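GDSL-esterase (Pseudoalteromonas sp., PDB 3HP4) hydrolyses esters as a GDSL-family (SGNH hydrolase) esterase of a psychrotrophic bacterium and may act on lysophospholipids. Local coordinates at residues A[58-72]-A[95-109]. Residues are numbered along the deposited sequence; the frame is centred on the assembly and turned at random.
Sequences LDALLEQYEPTHVLI and LVKKSQAANAMTALM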
loop_
_atom_site.group_PDB
_atom_site.type_symbol
_atom_site.label_atom_id
_atom_site.label_comp_id
_atom_site.label_asym_id
_atom_site.label_seq_id
_atom_site.Cartn_x
_atom_site.Cartn_y
_atom_site.Cartn_z
ATOM N N LEU A 58 -10.143 -10.088 -2.337
ATOM C CA LEU A 58 -10.658 -9.061 -1.456
ATOM C C LEU A 58 -12.035 -9.367 -0.895
ATOM O O LEU A 58 -12.289 -9.034 0.275
ATOM C CB LEU A 58 -10.630 -7.694 -2.190
ATOM C CG LEU A 58 -11.144 -6.552 -1.312
ATOM C CD1 LEU A 58 -10.314 -6.297 -0.064
ATOM C CD2 LEU A 58 -11.179 -5.227 -2.162
ATOM N N ASP A 59 -12.929 -9.942 -1.678
ATOM C CA ASP A 59 -14.249 -10.229 -1.119
ATOM C C ASP A 59 -14.147 -11.065 0.146
ATOM O O ASP A 59 -14.831 -10.787 1.141
ATOM C CB ASP A 59 -15.131 -11.002 -2.115
ATOM C CG ASP A 59 -15.610 -10.160 -3.301
ATOM O OD1 ASP A 59 -15.802 -8.947 -3.187
ATOM O OD2 ASP A 59 -15.846 -10.791 -4.365
ATOM N N ALA A 60 -13.317 -12.096 0.095
ATOM C CA ALA A 60 -13.156 -12.948 1.281
ATOM C C ALA A 60 -12.561 -12.218 2.460
ATOM O O ALA A 60 -13.007 -12.414 3.596
ATOM C CB ALA A 60 -12.360 -14.175 0.924
ATOM N N LEU A 61 -11.564 -11.336 2.226
ATOM C CA LEU A 61 -11.006 -10.556 3.322
ATOM C C LEU A 61 -12.013 -9.592 3.940
ATOM O O LEU A 61 -12.051 -9.395 5.143
ATOM C CB LEU A 61 -9.773 -9.733 2.871
ATOM C CG LEU A 61 -8.619 -10.601 2.468
ATOM C CD1 LEU A 61 -7.602 -9.743 1.664
ATOM C CD2 LEU A 61 -7.947 -11.160 3.691
ATOM N N LEU A 62 -12.834 -8.941 3.116
ATOM C CA LEU A 62 -13.838 -8.036 3.648
ATOM C C LEU A 62 -14.873 -8.793 4.495
ATOM O O LEU A 62 -15.278 -8.286 5.544
ATOM C CB LEU A 62 -14.554 -7.261 2.503
ATOM C CG LEU A 62 -13.611 -6.319 1.709
ATOM C CD1 LEU A 62 -14.369 -5.827 0.475
ATOM C CD2 LEU A 62 -13.179 -5.151 2.575
ATOM N N GLU A 63 -15.298 -9.966 4.037
ATOM C CA GLU A 63 -16.207 -10.780 4.840
ATOM C C GLU A 63 -15.528 -11.213 6.124
ATOM O O GLU A 63 -16.199 -11.290 7.181
ATOM C CB GLU A 63 -16.629 -11.966 4.005
ATOM C CG GLU A 63 -17.614 -12.887 4.742
ATOM C CD GLU A 63 -18.158 -14.021 3.854
ATOM O OE1 GLU A 63 -17.857 -15.210 4.091
ATOM O OE2 GLU A 63 -18.865 -13.702 2.881
ATOM N N GLN A 64 -14.256 -11.585 6.048
ATOM C CA GLN A 64 -13.521 -12.131 7.205
ATOM C C GLN A 64 -13.409 -11.132 8.334
ATOM O O GLN A 64 -13.575 -11.455 9.507
ATOM C CB GLN A 64 -12.160 -12.620 6.733
ATOM C CG GLN A 64 -11.243 -13.211 7.786
ATOM C CD GLN A 64 -10.001 -13.875 7.224
ATOM O OE1 GLN A 64 -9.652 -13.738 6.033
ATOM N NE2 GLN A 64 -9.311 -14.606 8.082
ATOM N N TYR A 65 -12.998 -9.893 7.976
ATOM C CA TYR A 65 -12.647 -8.912 8.993
ATOM C C TYR A 65 -13.570 -7.730 9.151
ATOM O O TYR A 65 -13.467 -6.995 10.154
ATOM C CB TYR A 65 -11.238 -8.407 8.739
ATOM C CG TYR A 65 -10.206 -9.517 8.911
ATOM C CD1 TYR A 65 -10.126 -10.169 10.120
ATOM C CD2 TYR A 65 -9.378 -9.888 7.890
ATOM C CE1 TYR A 65 -9.238 -11.206 10.331
ATOM C CE2 TYR A 65 -8.438 -10.943 8.081
ATOM C CZ TYR A 65 -8.371 -11.539 9.304
ATOM O OH TYR A 65 -7.482 -12.585 9.486
ATOM N N GLU A 66 -14.453 -7.513 8.156
ATOM C CA GLU A 66 -15.346 -6.341 8.185
ATOM C C GLU A 66 -14.629 -5.071 8.609
ATOM O O GLU A 66 -15.058 -4.343 9.497
ATOM C CB GLU A 66 -16.564 -6.595 9.072
ATOM C CG GLU A 66 -17.392 -7.801 8.575
ATOM C CD GLU A 66 -18.688 -7.965 9.293
ATOM O OE1 GLU A 66 -18.989 -7.136 10.123
ATOM O OE2 GLU A 66 -19.342 -9.008 9.069
ATOM N N PRO A 67 -13.498 -4.747 7.916
ATOM C CA PRO A 67 -12.735 -3.583 8.320
ATOM C C PRO A 67 -13.512 -2.300 8.114
ATOM O O PRO A 67 -14.321 -2.189 7.152
ATOM C CB PRO A 67 -11.502 -3.629 7.391
ATOM C CG PRO A 67 -12.050 -4.284 6.106
ATOM C CD PRO A 67 -13.002 -5.362 6.674
ATOM N N THR A 68 -13.178 -1.299 8.895
ATOM C CA THR A 68 -13.754 0.005 8.664
ATOM C C THR A 68 -13.013 0.838 7.632
ATOM O O THR A 68 -13.500 1.834 7.109
ATOM C CB THR A 68 -13.767 0.804 10.031
ATOM O OG1 THR A 68 -12.445 0.962 10.556
ATOM C CG2 THR A 68 -14.690 0.168 11.087
ATOM N N HIS A 69 -11.780 0.430 7.358
ATOM C CA HIS A 69 -10.873 1.141 6.462
ATOM C C HIS A 69 -10.058 0.129 5.694
ATOM O O HIS A 69 -9.692 -0.937 6.226
ATOM C CB HIS A 69 -9.853 1.977 7.270
ATOM C CG HIS A 69 -10.492 3.087 8.031
ATOM N ND1 HIS A 69 -11.161 2.910 9.214
ATOM C CD2 HIS A 69 -10.575 4.401 7.704
ATOM C CE1 HIS A 69 -11.650 4.101 9.587
ATOM N NE2 HIS A 69 -11.290 5.004 8.709
ATOM N N VAL A 70 -9.751 0.453 4.443
ATOM C CA VAL A 70 -8.867 -0.387 3.597
ATOM C C VAL A 70 -7.811 0.511 3.014
ATOM O O VAL A 70 -8.153 1.565 2.447
ATOM C CB VAL A 70 -9.676 -1.074 2.473
ATOM C CG1 VAL A 70 -8.744 -1.792 1.522
ATOM C CG2 VAL A 70 -10.689 -2.112 3.041
ATOM N N LEU A 71 -6.568 0.118 3.140
ATOM C CA LEU A 71 -5.419 0.881 2.589
ATOM C C LEU A 71 -4.749 0.012 1.570
ATOM O O LEU A 71 -4.171 -1.031 1.904
ATOM C CB LEU A 71 -4.478 1.192 3.776
ATOM C CG LEU A 71 -3.401 2.269 3.581
ATOM C CD1 LEU A 71 -2.764 2.674 4.926
ATOM C CD2 LEU A 71 -2.337 1.751 2.629
ATOM N N ILE A 72 -4.858 0.417 0.297
ATOM C CA ILE A 72 -4.293 -0.321 -0.837
ATOM C C ILE A 72 -2.894 0.160 -1.139
ATOM O O ILE A 72 -2.676 1.374 -1.307
ATOM C CB ILE A 72 -5.226 -0.137 -2.030
ATOM C CG1 ILE A 72 -6.585 -0.740 -1.731
ATOM C CG2 ILE A 72 -4.591 -0.789 -3.285
ATOM C CD1 ILE A 72 -7.673 -0.237 -2.708
ATOM N N LEU A 95 -11.156 -2.816 -6.836
ATOM C CA LEU A 95 -10.762 -3.019 -5.458
ATOM C C LEU A 95 -11.327 -1.933 -4.603
ATOM O O LEU A 95 -11.861 -2.212 -3.495
ATOM C CB LEU A 95 -9.217 -3.069 -5.235
ATOM C CG LEU A 95 -8.438 -4.259 -5.764
ATOM C CD1 LEU A 95 -6.934 -4.041 -5.780
ATOM C CD2 LEU A 95 -8.820 -5.479 -4.909
ATOM N N VAL A 96 -11.189 -0.676 -5.014
ATOM C CA VAL A 96 -11.730 0.441 -4.233
ATOM C C VAL A 96 -13.226 0.333 -4.125
ATOM O O VAL A 96 -13.786 0.483 -3.017
ATOM C CB VAL A 96 -11.327 1.770 -4.908
ATOM C CG1 VAL A 96 -12.026 2.897 -4.227
ATOM C CG2 VAL A 96 -9.784 1.958 -4.824
ATOM N N LYS A 97 -13.931 0.060 -5.214
ATOM C CA LYS A 97 -15.379 0.021 -5.170
ATOM C C LYS A 97 -15.886 -1.128 -4.333
ATOM O O LYS A 97 -16.880 -0.974 -3.614
ATOM C CB LYS A 97 -16.010 0.006 -6.554
ATOM C CG LYS A 97 -15.767 1.337 -7.228
ATOM C CD LYS A 97 -16.516 1.489 -8.513
ATOM C CE LYS A 97 -16.506 2.958 -8.991
ATOM N NZ LYS A 97 -17.421 3.096 -10.175
ATOM N N LYS A 98 -15.218 -2.284 -4.335
ATOM C CA LYS A 98 -15.639 -3.394 -3.464
ATOM C C LYS A 98 -15.460 -2.997 -1.993
ATOM O O LYS A 98 -16.343 -3.248 -1.152
ATOM C CB LYS A 98 -14.771 -4.628 -3.730
ATOM C CG LYS A 98 -15.109 -5.444 -4.908
ATOM C CD LYS A 98 -14.117 -6.644 -4.960
ATOM C CE LYS A 98 -14.333 -7.525 -6.186
ATOM N NZ LYS A 98 -15.588 -8.297 -6.125
ATOM N N SER A 99 -14.358 -2.344 -1.667
ATOM C CA SER A 99 -14.156 -1.902 -0.303
ATOM C C SER A 99 -15.204 -0.893 0.146
ATOM O O SER A 99 -15.769 -1.010 1.260
ATOM C CB SER A 99 -12.746 -1.330 -0.129
ATOM O OG SER A 99 -11.727 -2.245 -0.496
ATOM N N GLN A 100 -15.507 0.080 -0.710
ATOM C CA GLN A 100 -16.506 1.087 -0.382
ATOM C C GLN A 100 -17.889 0.468 -0.253
ATOM O O GLN A 100 -18.674 0.861 0.624
ATOM C CB GLN A 100 -16.485 2.197 -1.451
ATOM C CG GLN A 100 -15.186 2.994 -1.412
ATOM C CD GLN A 100 -15.086 3.998 -2.528
ATOM O OE1 GLN A 100 -15.653 3.781 -3.626
ATOM N NE2 GLN A 100 -14.367 5.094 -2.309
ATOM N N ALA A 101 -18.216 -0.509 -1.108
ATOM C CA ALA A 101 -19.513 -1.174 -1.030
ATOM C C ALA A 101 -19.636 -1.942 0.258
ATOM O O ALA A 101 -20.759 -2.142 0.734
ATOM C CB ALA A 101 -19.697 -2.105 -2.211
ATOM N N ALA A 102 -18.540 -2.391 0.852
ATOM C CA ALA A 102 -18.534 -3.035 2.179
ATOM C C ALA A 102 -18.390 -2.013 3.278
ATOM O O ALA A 102 -18.042 -2.377 4.433
ATOM C CB ALA A 102 -17.396 -4.063 2.193
ATOM N N ASN A 103 -18.680 -0.743 3.004
ATOM C CA ASN A 103 -18.676 0.254 4.058
ATOM C C ASN A 103 -17.318 0.613 4.627
ATOM O O ASN A 103 -17.236 1.059 5.760
ATOM C CB ASN A 103 -19.697 -0.135 5.147
ATOM C CG ASN A 103 -21.089 -0.079 4.605
ATOM O OD1 ASN A 103 -21.523 0.968 4.125
ATOM N ND2 ASN A 103 -21.739 -1.204 4.557
ATOM N N ALA A 104 -16.268 0.366 3.858
ATOM C CA ALA A 104 -14.924 0.689 4.318
ATOM C C ALA A 104 -14.457 1.988 3.664
ATOM O O ALA A 104 -14.484 2.139 2.402
ATOM C CB ALA A 104 -13.956 -0.389 4.031
ATOM N N MET A 105 -13.979 2.934 4.440
ATOM C CA MET A 105 -13.272 4.104 3.927
ATOM C C MET A 105 -11.965 3.617 3.268
ATOM O O MET A 105 -11.214 2.841 3.919
ATOM C CB MET A 105 -12.939 4.936 5.141
ATOM C CG MET A 105 -12.554 6.338 4.811
ATOM S SD MET A 105 -13.875 7.324 4.031
ATOM C CE MET A 105 -14.626 8.006 5.500
ATOM N N THR A 106 -11.675 4.070 2.064
ATOM C CA THR A 106 -10.598 3.451 1.298
ATOM C C THR A 106 -9.542 4.459 0.937
ATOM O O THR A 106 -9.866 5.588 0.480
ATOM C CB THR A 106 -11.189 2.806 0.036
ATOM O OG1 THR A 106 -12.187 1.853 0.471
ATOM C CG2 THR A 106 -10.159 2.024 -0.726
ATOM N N ALA A 107 -8.278 4.074 1.090
ATOM C CA ALA A 107 -7.121 4.866 0.652
ATOM C C ALA A 107 -6.349 4.067 -0.330
ATOM O O ALA A 107 -6.313 2.817 -0.291
ATOM C CB ALA A 107 -6.241 5.226 1.873
ATOM N N LEU A 108 -5.688 4.778 -1.240
ATOM C CA LEU A 108 -4.867 4.222 -2.291
ATOM C C LEU A 108 -3.513 4.894 -2.251
ATOM O O LEU A 108 -3.451 6.118 -2.394
ATOM C CB LEU A 108 -5.594 4.580 -3.624
ATOM C CG LEU A 108 -4.979 4.085 -4.884
ATOM C CD1 LEU A 108 -4.900 2.531 -4.969
ATOM C CD2 LEU A 108 -5.728 4.627 -6.113
ATOM N N MET A 109 -2.447 4.133 -2.107
ATOM C CA MET A 109 -1.104 4.730 -2.154
ATOM C C MET A 109 -0.649 4.944 -3.584
ATOM O O MET A 109 -0.726 4.023 -4.428
ATOM C CB MET A 109 -0.121 3.823 -1.426
ATOM C CG MET A 109 1.245 4.496 -1.244
ATOM S SD MET A 109 2.311 3.603 -0.123
ATOM C CE MET A 109 1.453 3.978 1.409
HETATM O O HOH W 1 -15.917 -3.828 5.550
#
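L58 pushes its CD2 methyl into a hollow of helix 95-101, 3.4 Å from L95 O and 4.0 Å from K98 CB; with CG anti to the backbone N (chi1 -179°), the branch reaches over the turn that holds those residues. One turn on, L62 CD1 lies against A102 CB (3.9 Å), which fits two helices running together at 23°. Beneath them, V70 packs on S99 CB, and its CG2 also meets A104 CB. I72 CD1 sits over the notch where V96 CG2 (3.7 Å) and T106 CG2 meet, while its CG2 packs on L108 CD1. Five parallel-sheet backbone bonds run from T68 to M109, four of them from residues of strand 69-72, such as I72 N to A107 O (2.9 Å, 178° at the hydrogen). Two consecutive helix-strand units of the SGNH hydrolase's parallel sheet thus meet here, both helices on the V70 and I72 face. At the exposed margin, K98 NZ bridges to D59 OD1 (3.0 Å), on the syn side of the carboxylate. A methionine in place of K98 would probably leave D59 without its charge partner. In the modelled conformer given, S99 OG donates to L95 O. Helix and sheet faces therefore meet mainly through apolar groups, the strands through backbone bonds, and the charge pair stays at the rim.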